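Local coordinates for protein ZmpA Glycopeptidase (Clostridium perfringens, PDB 6XSX) that forms the catalytic M60 peptidase module of a larger multidomain metalloprotease and probably hydrolyses the peptide backbone of glycosylated proteins, at residues A[62-67]-A[138-143]; A[439-444]-A[516-521]; A[299-304]-A[354-359]. One frame throughout, in Å; residues are numbered along the deposited sequence.

Interaction 1 (A[62-67]-A[138-143]). With EDO (1,2-ethanediol), chain F.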
ATOM      1  N   THR A  62       0.590 -11.356  37.238  1.00 20.72           N
ATOM      2  CA  THR A  62       1.933 -11.564  37.755  1.00 21.24           C
ATOM      3  C   THR A  62       2.797 -12.136  36.638  1.00 20.28           C
ATOM      4  O   THR A  62       2.451 -13.152  36.041  1.00 18.98           O
ATOM      5  CB  THR A  62       1.940 -12.440  39.018  1.00 21.68           C
ATOM      6  OG1 THR A  62       1.029 -11.861  39.951  1.00 21.75           O
ATOM      7  CG2 THR A  62       3.316 -12.537  39.645  1.00 21.62           C
ATOM      8  N   VAL A  63       3.886 -11.432  36.317  1.00 19.45           N
ATOM      9  CA  VAL A  63       4.708 -11.852  35.194  1.00 20.62           C
ATOM     10  C   VAL A  63       6.096 -12.182  35.716  1.00 20.89           C
ATOM     11  O   VAL A  63       6.704 -11.382  36.416  1.00 22.41           O
ATOM     12  CB  VAL A  63       4.758 -10.788  34.083  1.00 21.29           C
ATOM     13  CG1 VAL A  63       5.573 -11.266  32.883  1.00 21.37           C
ATOM     14  CG2 VAL A  63       3.362 -10.364  33.655  1.00 20.28           C
ATOM     15  N   TYR A  64       6.565 -13.376  35.361  1.00 21.29           N
ATOM     16  CA  TYR A  64       7.889 -13.835  35.734  1.00 22.55           C
ATOM     17  C   TYR A  64       8.816 -13.705  34.534  1.00 22.92           C
ATOM     18  O   TYR A  64       8.467 -14.133  33.431  1.00 23.81           O
ATOM     19  CB  TYR A  64       7.802 -15.270  36.251  1.00 22.19           C
ATOM     20  CG  TYR A  64       7.118 -15.350  37.588  1.00 22.91           C
ATOM     21  CD1 TYR A  64       7.822 -15.106  38.761  1.00 23.54           C
ATOM     22  CD2 TYR A  64       5.765 -15.625  37.678  1.00 23.25           C
ATOM     23  CE1 TYR A  64       7.196 -15.161  39.998  1.00 23.23           C
ATOM     24  CE2 TYR A  64       5.127 -15.678  38.908  1.00 24.07           C
ATOM     25  CZ  TYR A  64       5.843 -15.442  40.065  1.00 23.31           C
ATOM     26  OH  TYR A  64       5.206 -15.495  41.270  1.00 26.64           O
ATOM     27  N   VAL A  65       9.980 -13.089  34.772  1.00 21.96           N
ATOM     28  CA  VAL A  65      10.932 -12.762  33.723  1.00 21.98           C
ATOM     29  C   VAL A  65      12.291 -13.349  34.097  1.00 22.86           C
ATOM     30  O   VAL A  65      12.823 -13.079  35.173  1.00 22.95           O
ATOM     31  CB  VAL A  65      11.021 -11.235  33.523  1.00 22.20           C
ATOM     32  CG1 VAL A  65      12.111 -10.849  32.531  1.00 22.10           C
ATOM     33  CG2 VAL A  65       9.685 -10.614  33.124  1.00 21.15           C
ATOM     34  N   ASP A  66      12.854 -14.146  33.188  1.00 23.68           N
ATOM     35  CA  ASP A  66      14.203 -14.663  33.354  1.00 24.52           C
ATOM     36  C   ASP A  66      15.086 -14.147  32.218  1.00 22.80           C
ATOM     37  O   ASP A  66      14.838 -14.455  31.052  1.00 22.58           O
ATOM     38  CB  ASP A  66      14.170 -16.192  33.475  1.00 28.00           C
ATOM     39  CG  ASP A  66      15.531 -16.873  33.474  1.00 31.70           C
ATOM     40  OD1 ASP A  66      16.560 -16.172  33.557  1.00 31.65           O
ATOM     41  OD2 ASP A  66      15.549 -18.113  33.380  1.00 36.97           O
ATOM     42  N   VAL A  67      16.078 -13.315  32.571  1.00 21.52           N
ATOM     43  CA  VAL A  67      17.167 -12.913  31.683  1.00 22.16           C
ATOM     44  C   VAL A  67      18.472 -13.105  32.455  1.00 23.57           C
ATOM     45  O   VAL A  67      18.439 -13.239  33.680  1.00 22.87           O
ATOM     46  CB  VAL A  67      17.051 -11.443  31.212  1.00 20.78           C
ATOM     47  CG1 VAL A  67      15.813 -11.201  30.357  1.00 20.58           C
ATOM     48  CG2 VAL A  67      17.110 -10.460  32.374  1.00 19.69           C
ATOM     49  N   ARG A 138       6.703 -15.976  31.949  1.00 21.65           N
ATOM     50  CA  ARG A 138       5.452 -16.641  32.253  1.00 22.54           C
ATOM     51  C   ARG A 138       4.467 -15.601  32.772  1.00 21.79           C
ATOM     52  O   ARG A 138       4.840 -14.731  33.554  1.00 21.02           O
ATOM     53  CB  ARG A 138       5.694 -17.731  33.299  1.00 23.05           C
ATOM     54  CG  ARG A 138       4.504 -18.647  33.528  1.00 24.82           C
ATOM     55  CD  ARG A 138       4.915 -19.873  34.327  1.00 25.58           C
ATOM     56  NE  ARG A 138       5.609 -19.575  35.574  1.00 27.19           N
ATOM     57  CZ  ARG A 138       5.010 -19.216  36.704  1.00 28.31           C
ATOM     58  NH1 ARG A 138       3.694 -19.092  36.744  1.00 27.09           N
ATOM     59  NH2 ARG A 138       5.732 -18.981  37.787  1.00 29.27           N
ATOM     60  N   ILE A 139       3.211 -15.705  32.323  1.00 21.22           N
ATOM     61  CA  ILE A 139       2.177 -14.774  32.734  1.00 21.72           C
ATOM     62  C   ILE A 139       1.124 -15.544  33.528  1.00 21.78           C
ATOM     63  O   ILE A 139       0.572 -16.523  33.034  1.00 22.43           O
ATOM     64  CB  ILE A 139       1.580 -14.038  31.511  1.00 20.99           C
ATOM     65  CG1 ILE A 139       2.655 -13.260  30.745  1.00 20.67           C
ATOM     66  CG2 ILE A 139       0.431 -13.131  31.924  1.00 21.09           C
ATOM     67  CD1 ILE A 139       2.258 -12.873  29.334  1.00 20.15           C
ATOM     68  N   GLU A 140       0.823 -15.064  34.740  1.00 21.92           N
ATOM     69  CA  GLU A 140      -0.228 -15.637  35.567  1.00 21.77           C
ATOM     70  C   GLU A 140      -1.395 -14.658  35.676  1.00 21.06           C
ATOM     71  O   GLU A 140      -1.192 -13.452  35.820  1.00 20.51           O
ATOM     72  CB  GLU A 140       0.282 -15.860  36.994  1.00 23.31           C
ATOM     73  CG  GLU A 140       1.288 -16.981  37.157  1.00 25.73           C
ATOM     74  CD  GLU A 140       1.706 -17.239  38.603  1.00 27.65           C
ATOM     75  OE1 GLU A 140       1.287 -16.462  39.506  1.00 28.07           O
ATOM     76  OE2 GLU A 140       2.462 -18.207  38.834  1.00 28.34           O
ATOM     77  N   GLY A 141      -2.620 -15.198  35.634  1.00 21.39           N
ATOM     78  CA  GLY A 141      -3.819 -14.480  36.041  1.00 21.35           C
ATOM     79  C   GLY A 141      -4.610 -13.922  34.857  1.00 22.98           C
ATOM     80  O   GLY A 141      -5.595 -13.207  35.052  1.00 22.27           O
ATOM     81  N   ALA A 142      -4.182 -14.254  33.630  1.00 22.56           N
ATOM     82  CA  ALA A 142      -4.837 -13.724  32.445  1.00 25.62           C
ATOM     83  C   ALA A 142      -5.755 -14.786  31.837  1.00 27.15           C
ATOM     84  O   ALA A 142      -5.693 -15.948  32.215  1.00 27.11           O
ATOM     85  CB  ALA A 142      -3.815 -13.201  31.459  1.00 23.26           C
ATOM     86  N   ILE A 143      -6.591 -14.373  30.878  1.00 29.15           N
ATOM     87  CA  ILE A 143      -7.561 -15.251  30.235  1.00 29.46           C
ATOM     88  C   ILE A 143      -7.101 -15.472  28.797  1.00 27.19           C
ATOM     89  O   ILE A 143      -6.636 -14.534  28.165  1.00 27.71           O
ATOM     90  CB  ILE A 143      -8.959 -14.588  30.256  1.00 30.73           C
ATOM     91  CG1 ILE A 143      -9.335 -14.051  31.641  1.00 35.30           C
ATOM     92  CG2 ILE A 143     -10.030 -15.515  29.700  1.00 31.06           C
ATOM     93  CD1 ILE A 143      -8.743 -12.683  31.961  1.00 37.12           C
TER
HETATM   94  C1  EDO F1305       9.749 -18.603  33.450  1.00 32.24           C
HETATM   95  O1  EDO F1305       8.819 -19.017  34.435  1.00 37.63           O
HETATM   96  C2  EDO F1305      10.311 -17.272  33.758  1.00 31.39           C
HETATM   97  O2  EDO F1305      10.913 -17.261  35.036  1.00 30.64           O
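Thr-62 to Tyr-64 run antiparallel to Arg-138 to Glu-140, the strand axes 4.8 Å apart at 166°; Val-63 and Ile-139 form a non-hydrogen-bonded pair between the hydrogen-bonded pairs Thr-62/Glu-140 and Tyr-64/Arg-138. Four backbone bonds join them, among them Tyr-64 N to Arg-138 O at 2.8 Å, and Val-63 CA adds a CA-H...O contact to the same oxygen. On the side of the sheet that carries Tyr-64, the Arg-138 chain bends at chi3 (53°) and lays its guanidinium over one face of the phenol ring, the planes 20° apart and NH2 3.4 Å from Tyr-64 CD2. Arg-138 NH1 makes a salt bridge to Glu-140 OE2 at 2.6 Å, nearly in the guanidinium plane and on the anti side of the carboxylate. A long arginine suits this place, covering an aromatic ring while pairing its charge with a neighbour two residues on. Its NE bonds weakly to an ethanediol, probably from the crystallisation liquor. On the other face the buried, beta-branched Val-63 and Ile-139 meet at 4.1 Å between their CG1 atoms, and Ile-139 continues onto Tyr-53 of strand 49-56. The two strands, one face polar and partly exposed, the other apolar and buried, are the central pair of a four-stranded antiparallel sheet.

Interaction 2 (A[439-444]-A[516-521])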
ATOM      1  N   TYR A 439      -2.702  -2.551 -19.513  1.00 19.15           N
ATOM      2  CA  TYR A 439      -2.923  -3.831 -18.849  1.00 19.33           C
ATOM      3  C   TYR A 439      -4.360  -4.328 -19.015  1.00 19.63           C
ATOM      4  O   TYR A 439      -4.576  -5.540 -19.100  1.00 19.55           O
ATOM      5  CB  TYR A 439      -2.430  -3.847 -17.396  1.00 18.76           C
ATOM      6  CG  TYR A 439      -3.235  -3.032 -16.413  1.00 18.36           C
ATOM      7  CD1 TYR A 439      -2.864  -1.734 -16.100  1.00 18.06           C
ATOM      8  CD2 TYR A 439      -4.357  -3.552 -15.787  1.00 18.83           C
ATOM      9  CE1 TYR A 439      -3.582  -0.970 -15.194  1.00 18.66           C
ATOM     10  CE2 TYR A 439      -5.090  -2.803 -14.874  1.00 19.11           C
ATOM     11  CZ  TYR A 439      -4.698  -1.506 -14.574  1.00 19.57           C
ATOM     12  OH  TYR A 439      -5.391  -0.751 -13.665  1.00 19.80           O
ATOM     13  N   LEU A 440      -5.335  -3.406 -19.044  1.00 19.40           N
ATOM     14  CA  LEU A 440      -6.745  -3.781 -19.098  1.00 19.64           C
ATOM     15  C   LEU A 440      -7.098  -4.515 -20.396  1.00 20.87           C
ATOM     16  O   LEU A 440      -7.993  -5.364 -20.395  1.00 21.98           O
ATOM     17  CB  LEU A 440      -7.620  -2.536 -18.913  1.00 19.31           C
ATOM     18  CG  LEU A 440      -7.656  -1.964 -17.493  1.00 19.55           C
ATOM     19  CD1 LEU A 440      -8.321  -0.596 -17.486  1.00 19.04           C
ATOM     20  CD2 LEU A 440      -8.357  -2.914 -16.526  1.00 18.93           C
ATOM     21  N   ASN A 441      -6.401  -4.196 -21.496  1.00 21.27           N
ATOM     22  CA  ASN A 441      -6.677  -4.797 -22.798  1.00 22.05           C
ATOM     23  C   ASN A 441      -6.387  -6.297 -22.780  1.00 23.34           C
ATOM     24  O   ASN A 441      -7.005  -7.040 -23.544  1.00 24.38           O
ATOM     25  CB  ASN A 441      -5.802  -4.223 -23.914  1.00 20.78           C
ATOM     26  CG  ASN A 441      -6.354  -2.965 -24.549  1.00 21.72           C
ATOM     27  OD1 ASN A 441      -7.560  -2.770 -24.607  1.00 24.26           O
ATOM     28  ND2 ASN A 441      -5.482  -2.108 -25.046  1.00 22.12           N
ATOM     29  N   LYS A 442      -5.433  -6.724 -21.937  1.00 22.66           N
ATOM     30  CA  LYS A 442      -4.862  -8.065 -22.009  1.00 24.94           C
ATOM     31  C   LYS A 442      -4.560  -8.419 -23.463  1.00 24.24           C
ATOM     32  O   LYS A 442      -5.015  -9.448 -23.955  1.00 24.19           O
ATOM     33  CB  LYS A 442      -5.854  -9.121 -21.509  1.00 26.69           C
ATOM     34  CG  LYS A 442      -6.345  -8.978 -20.078  1.00 28.52           C
ATOM     35  CD  LYS A 442      -7.237 -10.143 -19.722  1.00 30.68           C
ATOM     36  CE  LYS A 442      -8.370  -9.761 -18.799  1.00 34.90           C
ATOM     37  NZ  LYS A 442      -8.116 -10.227 -17.415  1.00 38.34           N
ATOM     38  N   GLY A 443      -3.825  -7.543 -24.156  1.00 23.22           N
ATOM     39  CA  GLY A 443      -3.548  -7.724 -25.570  1.00 22.23           C
ATOM     40  C   GLY A 443      -2.049  -7.702 -25.834  1.00 22.99           C
ATOM     41  O   GLY A 443      -1.251  -7.963 -24.933  1.00 22.03           O
ATOM     42  N   GLY A 444      -1.682  -7.377 -27.079  1.00 22.20           N
ATOM     43  CA  GLY A 444      -0.283  -7.268 -27.454  1.00 21.12           C
ATOM     44  C   GLY A 444      -0.037  -6.013 -28.284  1.00 23.07           C
ATOM     45  O   GLY A 444      -0.710  -4.989 -28.118  1.00 24.56           O
ATOM     46  N   TYR A 516      -2.182   4.088 -31.061  1.00 20.49           N
ATOM     47  CA  TYR A 516      -1.067   3.662 -30.224  1.00 19.74           C
ATOM     48  C   TYR A 516      -1.396   2.324 -29.583  1.00 18.59           C
ATOM     49  O   TYR A 516      -2.531   2.116 -29.165  1.00 18.28           O
ATOM     50  CB  TYR A 516      -0.727   4.700 -29.154  1.00 19.31           C
ATOM     51  CG  TYR A 516       0.202   5.774 -29.646  1.00 20.42           C
ATOM     52  CD1 TYR A 516      -0.273   6.828 -30.415  1.00 20.76           C
ATOM     53  CD2 TYR A 516       1.560   5.724 -29.363  1.00 20.88           C
ATOM     54  CE1 TYR A 516       0.585   7.813 -30.881  1.00 21.65           C
ATOM     55  CE2 TYR A 516       2.428   6.705 -29.813  1.00 21.16           C
ATOM     56  CZ  TYR A 516       1.935   7.750 -30.578  1.00 21.86           C
ATOM     57  OH  TYR A 516       2.779   8.720 -31.034  1.00 22.51           O
ATOM     58  N   ASP A 517      -0.389   1.439 -29.515  1.00 17.83           N
ATOM     59  CA  ASP A 517      -0.602   0.089 -29.016  1.00 18.56           C
ATOM     60  C   ASP A 517      -0.102  -0.059 -27.577  1.00 18.64           C
ATOM     61  O   ASP A 517       0.397   0.892 -26.971  1.00 18.89           O
ATOM     62  CB  ASP A 517      -0.033  -0.964 -29.969  1.00 18.82           C
ATOM     63  CG  ASP A 517       1.476  -1.128 -29.917  1.00 19.41           C
ATOM     64  OD1 ASP A 517       2.125  -0.542 -28.999  1.00 19.14           O
ATOM     65  OD2 ASP A 517       2.001  -1.830 -30.816  1.00 20.18           O
ATOM     66  N   ASN A 518      -0.214  -1.286 -27.064  1.00 17.68           N
ATOM     67  CA  ASN A 518      -0.047  -1.596 -25.654  1.00 18.68           C
ATOM     68  C   ASN A 518       1.389  -1.344 -25.195  1.00 19.64           C
ATOM     69  O   ASN A 518       1.634  -1.274 -23.995  1.00 20.79           O
ATOM     70  CB  ASN A 518      -0.481  -3.033 -25.339  1.00 17.92           C
ATOM     71  CG  ASN A 518      -1.984  -3.208 -25.289  1.00 18.43           C
ATOM     72  OD1 ASN A 518      -2.671  -2.437 -24.616  1.00 17.58           O
ATOM     73  ND2 ASN A 518      -2.497  -4.235 -25.966  1.00 17.71           N
ATOM     74  N   GLU A 519       2.327  -1.249 -26.143  1.00 18.66           N
ATOM     75  CA  GLU A 519       3.706  -0.906 -25.828  1.00 19.67           C
ATOM     76  C   GLU A 519       4.026   0.517 -26.298  1.00 18.86           C
ATOM     77  O   GLU A 519       5.192   0.867 -26.475  1.00 18.29           O
ATOM     78  CB  GLU A 519       4.652  -1.970 -26.389  1.00 20.02           C
ATOM     79  CG  GLU A 519       4.568  -3.278 -25.621  1.00 23.12           C
ATOM     80  CD  GLU A 519       5.417  -4.435 -26.118  1.00 24.23           C
ATOM     81  OE1 GLU A 519       6.385  -4.191 -26.880  1.00 26.29           O
ATOM     82  OE2 GLU A 519       5.074  -5.589 -25.772  1.00 26.09           O
ATOM     83  N   ILE A 520       2.978   1.334 -26.495  1.00 18.08           N
ATOM     84  CA  ILE A 520       3.111   2.739 -26.858  1.00 17.89           C
ATOM     85  C   ILE A 520       3.872   2.888 -28.183  1.00 19.08           C
ATOM     86  O   ILE A 520       4.691   3.797 -28.352  1.00 17.56           O
ATOM     87  CB  ILE A 520       3.752   3.564 -25.720  1.00 17.13           C
ATOM     88  CG1 ILE A 520       3.386   3.005 -24.336  1.00 16.56           C
ATOM     89  CG2 ILE A 520       3.363   5.032 -25.874  1.00 17.13           C
ATOM     90  CD1 ILE A 520       3.978   3.766 -23.145  1.00 16.97           C
ATOM     91  N   ASN A 521       3.592   1.998 -29.139  1.00 18.64           N
ATOM     92  CA  ASN A 521       4.105   2.204 -30.481  1.00 19.35           C
ATOM     93  C   ASN A 521       3.033   2.883 -31.325  1.00 20.15           C
ATOM     94  O   ASN A 521       1.871   2.474 -31.295  1.00 19.85           O
ATOM     95  CB  ASN A 521       4.524   0.896 -31.149  1.00 19.04           C
ATOM     96  CG  ASN A 521       5.646   0.214 -30.407  1.00 19.31           C
ATOM     97  OD1 ASN A 521       5.408  -0.698 -29.620  1.00 22.08           O
ATOM     98  ND2 ASN A 521       6.868   0.649 -30.646  1.00 18.76           N
TER
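Asn-518 reaches from the turn after strand 511-517 and joins the loop around Gly-444 to Asn-441 through both ends of its amide. Its OD1 accepts from Asn-441 ND2 at 2.9 Å, an almost straight bond (170° at the hydrogen) that lies close to the plane of the Asn-441 amide; the two amides themselves are turned 64° apart. At the other end, Asn-518 ND2 donates to Gly-444 O at 2.9 Å, meeting a lone pair in the carbonyl plane but bent to 146°. The same nitrogen also donates to Asn-476 O, while Asn-441 ND2 has a second acceptor in Val-478 O. Asparagine fits a buried spot where a donor and an acceptor are wanted on one short, flat group.

Close packing accompanies these bonds. Asn-518 CB lies 3.4 Å from Gly-444 O, and ND2 comes within 3.5 Å of Gly-443 C, an approach eased by the lack of a side chain on that glycine. Lys-442, with positive phi, turns the chain out of the helix that precedes it.

Bonds within 516-521 shape the turn that presents Asn-518. Asp-517 to Ile-520 is a type I beta turn, closed by Ile-520 N to Asp-517 O at 2.7 Å. Asp-517 OD1 accepts from Glu-519 N, an Asx turn, and from Asn-521 N, the two donors approaching from opposite faces of the carboxylate; OD2 takes Phe-446 N. A short acidic side chain can thus serve three backbone amides.

Asn-441 and Asn-518 both rest on Ile-479 of strand 478-485, which lies beside strand 511-517 in the sheet. Tyr-439 and Ile-520 touch Leu-360 and Tyr-361, respectively, at the end of helix 347-361, so the contact joins the C-terminal sheet to the helical region.

Interaction 3 (A[299-304]-A[354-359])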
ATOM      1  N   ASN A 299       3.283   7.511  -2.500  1.00 29.87           N
ATOM      2  CA  ASN A 299       2.779   6.350  -1.777  1.00 29.17           C
ATOM      3  C   ASN A 299       1.583   5.719  -2.499  1.00 28.08           C
ATOM      4  O   ASN A 299       1.231   4.566  -2.248  1.00 26.04           O
ATOM      5  CB  ASN A 299       2.611   6.623  -0.277  1.00 29.97           C
ATOM      6  CG  ASN A 299       3.939   6.696   0.459  1.00 33.63           C
ATOM      7  OD1 ASN A 299       4.977   6.309  -0.077  1.00 36.97           O
ATOM      8  ND2 ASN A 299       3.925   7.175   1.696  1.00 30.40           N
ATOM      9  N   ASN A 300       0.985   6.474  -3.424  1.00 26.26           N
ATOM     10  CA  ASN A 300      -0.139   6.017  -4.223  1.00 24.54           C
ATOM     11  C   ASN A 300       0.288   4.926  -5.204  1.00 21.66           C
ATOM     12  O   ASN A 300      -0.549   4.236  -5.778  1.00 20.15           O
ATOM     13  CB  ASN A 300      -0.725   7.178  -5.025  1.00 28.33           C
ATOM     14  CG  ASN A 300      -1.312   8.247  -4.131  1.00 30.85           C
ATOM     15  OD1 ASN A 300      -2.190   7.964  -3.328  1.00 32.23           O
ATOM     16  ND2 ASN A 300      -0.826   9.471  -4.261  1.00 37.40           N
ATOM     17  N   MET A 301       1.593   4.818  -5.448  1.00 20.23           N
ATOM     18  CA  MET A 301       2.074   3.832  -6.398  1.00 20.19           C
ATOM     19  C   MET A 301       1.714   2.438  -5.898  1.00 20.20           C
ATOM     20  O   MET A 301       1.526   1.523  -6.709  1.00 20.11           O
ATOM     21  CB  MET A 301       3.587   3.931  -6.605  1.00 19.96           C
ATOM     22  CG  MET A 301       4.000   5.145  -7.420  1.00 20.10           C
ATOM     23  SD  MET A 301       3.430   5.106  -9.164  1.00 19.28           S
ATOM     24  CE  MET A 301       4.563   3.892  -9.831  1.00 18.13           C
ATOM     25  N   LEU A 302       1.591   2.295  -4.564  1.00 19.45           N
ATOM     26  CA  LEU A 302       1.317   0.986  -3.989  1.00 18.67           C
ATOM     27  C   LEU A 302      -0.122   0.551  -4.283  1.00 17.97           C
ATOM     28  O   LEU A 302      -0.327  -0.502  -4.889  1.00 17.20           O
ATOM     29  CB  LEU A 302       1.683   0.906  -2.497  1.00 17.63           C
ATOM     30  CG  LEU A 302       1.501  -0.484  -1.877  1.00 18.24           C
ATOM     31  CD1 LEU A 302       2.488  -1.491  -2.460  1.00 16.99           C
ATOM     32  CD2 LEU A 302       1.622  -0.453  -0.360  1.00 17.64           C
ATOM     33  N   PRO A 303      -1.177   1.295  -3.870  1.00 18.45           N
ATOM     34  CA  PRO A 303      -2.541   0.887  -4.211  1.00 18.10           C
ATOM     35  C   PRO A 303      -2.769   0.732  -5.721  1.00 18.63           C
ATOM     36  O   PRO A 303      -3.476  -0.187  -6.133  1.00 19.37           O
ATOM     37  CB  PRO A 303      -3.430   1.928  -3.510  1.00 18.40           C
ATOM     38  CG  PRO A 303      -2.512   3.124  -3.283  1.00 18.01           C
ATOM     39  CD  PRO A 303      -1.151   2.506  -3.030  1.00 17.95           C
ATOM     40  N   LEU A 304      -2.135   1.588  -6.545  1.00 18.64           N
ATOM     41  CA  LEU A 304      -2.277   1.480  -7.997  1.00 19.04           C
ATOM     42  C   LEU A 304      -1.758   0.127  -8.490  1.00 19.01           C
ATOM     43  O   LEU A 304      -2.395  -0.496  -9.331  1.00 19.23           O
ATOM     44  CB  LEU A 304      -1.565   2.635  -8.712  1.00 18.42           C
ATOM     45  CG  LEU A 304      -2.178   4.025  -8.539  1.00 18.49           C
ATOM     46  CD1 LEU A 304      -1.227   5.101  -9.047  1.00 18.28           C
ATOM     47  CD2 LEU A 304      -3.522   4.143  -9.234  1.00 17.49           C
ATOM     48  N   PRO A 354       2.721  10.830 -13.934  1.00 19.77           N
ATOM     49  CA  PRO A 354       3.925  10.598 -14.736  1.00 19.99           C
ATOM     50  C   PRO A 354       4.756   9.385 -14.310  1.00 19.24           C
ATOM     51  O   PRO A 354       5.409   8.748 -15.140  1.00 18.26           O
ATOM     52  CB  PRO A 354       4.741  11.895 -14.554  1.00 20.59           C
ATOM     53  CG  PRO A 354       4.178  12.519 -13.287  1.00 19.54           C
ATOM     54  CD  PRO A 354       2.705  12.175 -13.331  1.00 19.73           C
ATOM     55  N   LEU A 355       4.737   9.104 -13.002  1.00 19.11           N
ATOM     56  CA  LEU A 355       5.491   8.006 -12.417  1.00 19.24           C
ATOM     57  C   LEU A 355       4.752   6.697 -12.679  1.00 18.47           C
ATOM     58  O   LEU A 355       5.370   5.682 -12.992  1.00 18.68           O
ATOM     59  CB  LEU A 355       5.666   8.250 -10.912  1.00 18.53           C
ATOM     60  CG  LEU A 355       6.557   9.442 -10.544  1.00 18.67           C
ATOM     61  CD1 LEU A 355       6.483   9.746  -9.053  1.00 17.67           C
ATOM     62  CD2 LEU A 355       7.997   9.212 -10.963  1.00 17.17           C
ATOM     63  N   TRP A 356       3.425   6.732 -12.539  1.00 17.75           N
ATOM     64  CA  TRP A 356       2.597   5.571 -12.817  1.00 17.45           C
ATOM     65  C   TRP A 356       2.764   5.130 -14.275  1.00 17.68           C
ATOM     66  O   TRP A 356       2.870   3.936 -14.564  1.00 17.73           O
ATOM     67  CB  TRP A 356       1.134   5.858 -12.456  1.00 17.10           C
ATOM     68  CG  TRP A 356       0.218   4.702 -12.724  1.00 16.52           C
ATOM     69  CD1 TRP A 356      -0.874   4.688 -13.542  1.00 16.68           C
ATOM     70  CD2 TRP A 356       0.337   3.369 -12.193  1.00 16.52           C
ATOM     71  NE1 TRP A 356      -1.462   3.452 -13.527  1.00 16.56           N
ATOM     72  CE2 TRP A 356      -0.731   2.617 -12.726  1.00 16.44           C
ATOM     73  CE3 TRP A 356       1.233   2.739 -11.317  1.00 16.38           C
ATOM     74  CZ2 TRP A 356      -0.921   1.269 -12.412  1.00 16.65           C
ATOM     75  CZ3 TRP A 356       1.047   1.402 -11.012  1.00 16.28           C
ATOM     76  CH2 TRP A 356      -0.019   0.680 -11.553  1.00 16.47           C
ATOM     77  N   GLN A 357       2.792   6.108 -15.191  1.00 17.73           N
ATOM     78  CA  GLN A 357       2.967   5.852 -16.614  1.00 17.44           C
ATOM     79  C   GLN A 357       4.278   5.115 -16.884  1.00 17.22           C
ATOM     80  O   GLN A 357       4.303   4.182 -17.686  1.00 17.43           O
ATOM     81  CB  GLN A 357       2.945   7.157 -17.411  1.00 17.29           C
ATOM     82  CG  GLN A 357       1.577   7.813 -17.464  1.00 17.32           C
ATOM     83  CD  GLN A 357       1.564   9.014 -18.373  1.00 17.87           C
ATOM     84  OE1 GLN A 357       2.440   9.873 -18.306  1.00 17.61           O
ATOM     85  NE2 GLN A 357       0.557   9.083 -19.234  1.00 17.90           N
ATOM     86  N   LEU A 358       5.367   5.560 -16.242  1.00 17.42           N
ATOM     87  CA  LEU A 358       6.662   4.910 -16.399  1.00 17.71           C
ATOM     88  C   LEU A 358       6.598   3.473 -15.887  1.00 18.19           C
ATOM     89  O   LEU A 358       7.274   2.608 -16.433  1.00 20.08           O
ATOM     90  CB  LEU A 358       7.757   5.709 -15.680  1.00 16.70           C
ATOM     91  CG  LEU A 358       8.012   7.119 -16.219  1.00 17.05           C
ATOM     92  CD1 LEU A 358       9.025   7.875 -15.363  1.00 15.65           C
ATOM     93  CD2 LEU A 358       8.457   7.095 -17.679  1.00 16.61           C
ATOM     94  N   GLN A 359       5.769   3.227 -14.859  1.00 18.88           N
ATOM     95  CA  GLN A 359       5.616   1.907 -14.263  1.00 18.67           C
ATOM     96  C   GLN A 359       4.740   1.019 -15.149  1.00 18.77           C
ATOM     97  O   GLN A 359       4.956  -0.188 -15.233  1.00 18.05           O
ATOM     98  CB  GLN A 359       5.038   2.009 -12.850  1.00 18.75           C
ATOM     99  CG  GLN A 359       4.781   0.665 -12.176  1.00 18.28           C
ATOM    100  CD  GLN A 359       6.041  -0.111 -11.859  1.00 18.28           C
ATOM    101  OE1 GLN A 359       7.145   0.425 -11.838  1.00 18.67           O
ATOM    102  NE2 GLN A 359       5.887  -1.398 -11.624  1.00 17.65           N
TER
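Leu-304 packs against the indole of Trp-356 in a CH-pi contact, its CB 3.6 Å from the centroid of the six-membered ring and only 9° off the ring normal. Its CD1 spreads over the same face of the indole, 3.9 Å from Trp-356 CD2. Trp-356 has CG anti to its backbone N (chi1 180°), which carries the broad ring across to the other helix; the buried indole N-H is satisfied, NE1 donating to Asp-436 OD1.

The sulfur contact is of another kind. Met-301 SD approaches the edge of the Trp-356 six-membered ring, 5.2 Å from its centroid and 79° off the normal, a Met-aromatic contact, and it also lies 3.7 Å from Trp-356 N.

Apolar packing completes the interface. Bends at chi2 and chi3 fold the methionine so that its CE methyl touches Trp-356 CE3 at 3.8 Å and Gln-359 CB at 3.6 Å, while SD meets Leu-355 CB. Methionine's flexible, unbranched chain suits a place where it must bend round to meet a ring edge and two nearby residues of the same helix. Gln-359 offers its aliphatic part here and directs its amide to Trp-366 N and Lys-363 O.

Helices 301-309 and 347-361 thus meet in a wholly buried contact of the helical part of the peptidase module. Asn-300 and Pro-303 also touch helix 277-286, whose HExxH pattern is consistent with the zincin-type metal site of M60 peptidases.

How the interactions relate
Interactions 2 and 3 are neighbours: their centres lie 18 Å apart and their nearest atoms about 4 Å, without touching. Helix 347-361 connects them, supplying residues 354-359 to interaction 3 and its last residues as packing partners for interaction 2. Interaction 1 stands far off, its centre 47 Å from that of interaction 3 and 61 Å from that of interaction 2, on the opposite side of the chain's centre from the latter. Of the three, interaction 3 is the one closest to the probable active site, as Asn-300 touches His-281 of the HExxH pattern, although no metal is bound there in this structure. The three contacts follow one another along the chain, interaction 1 first and interaction 2 last.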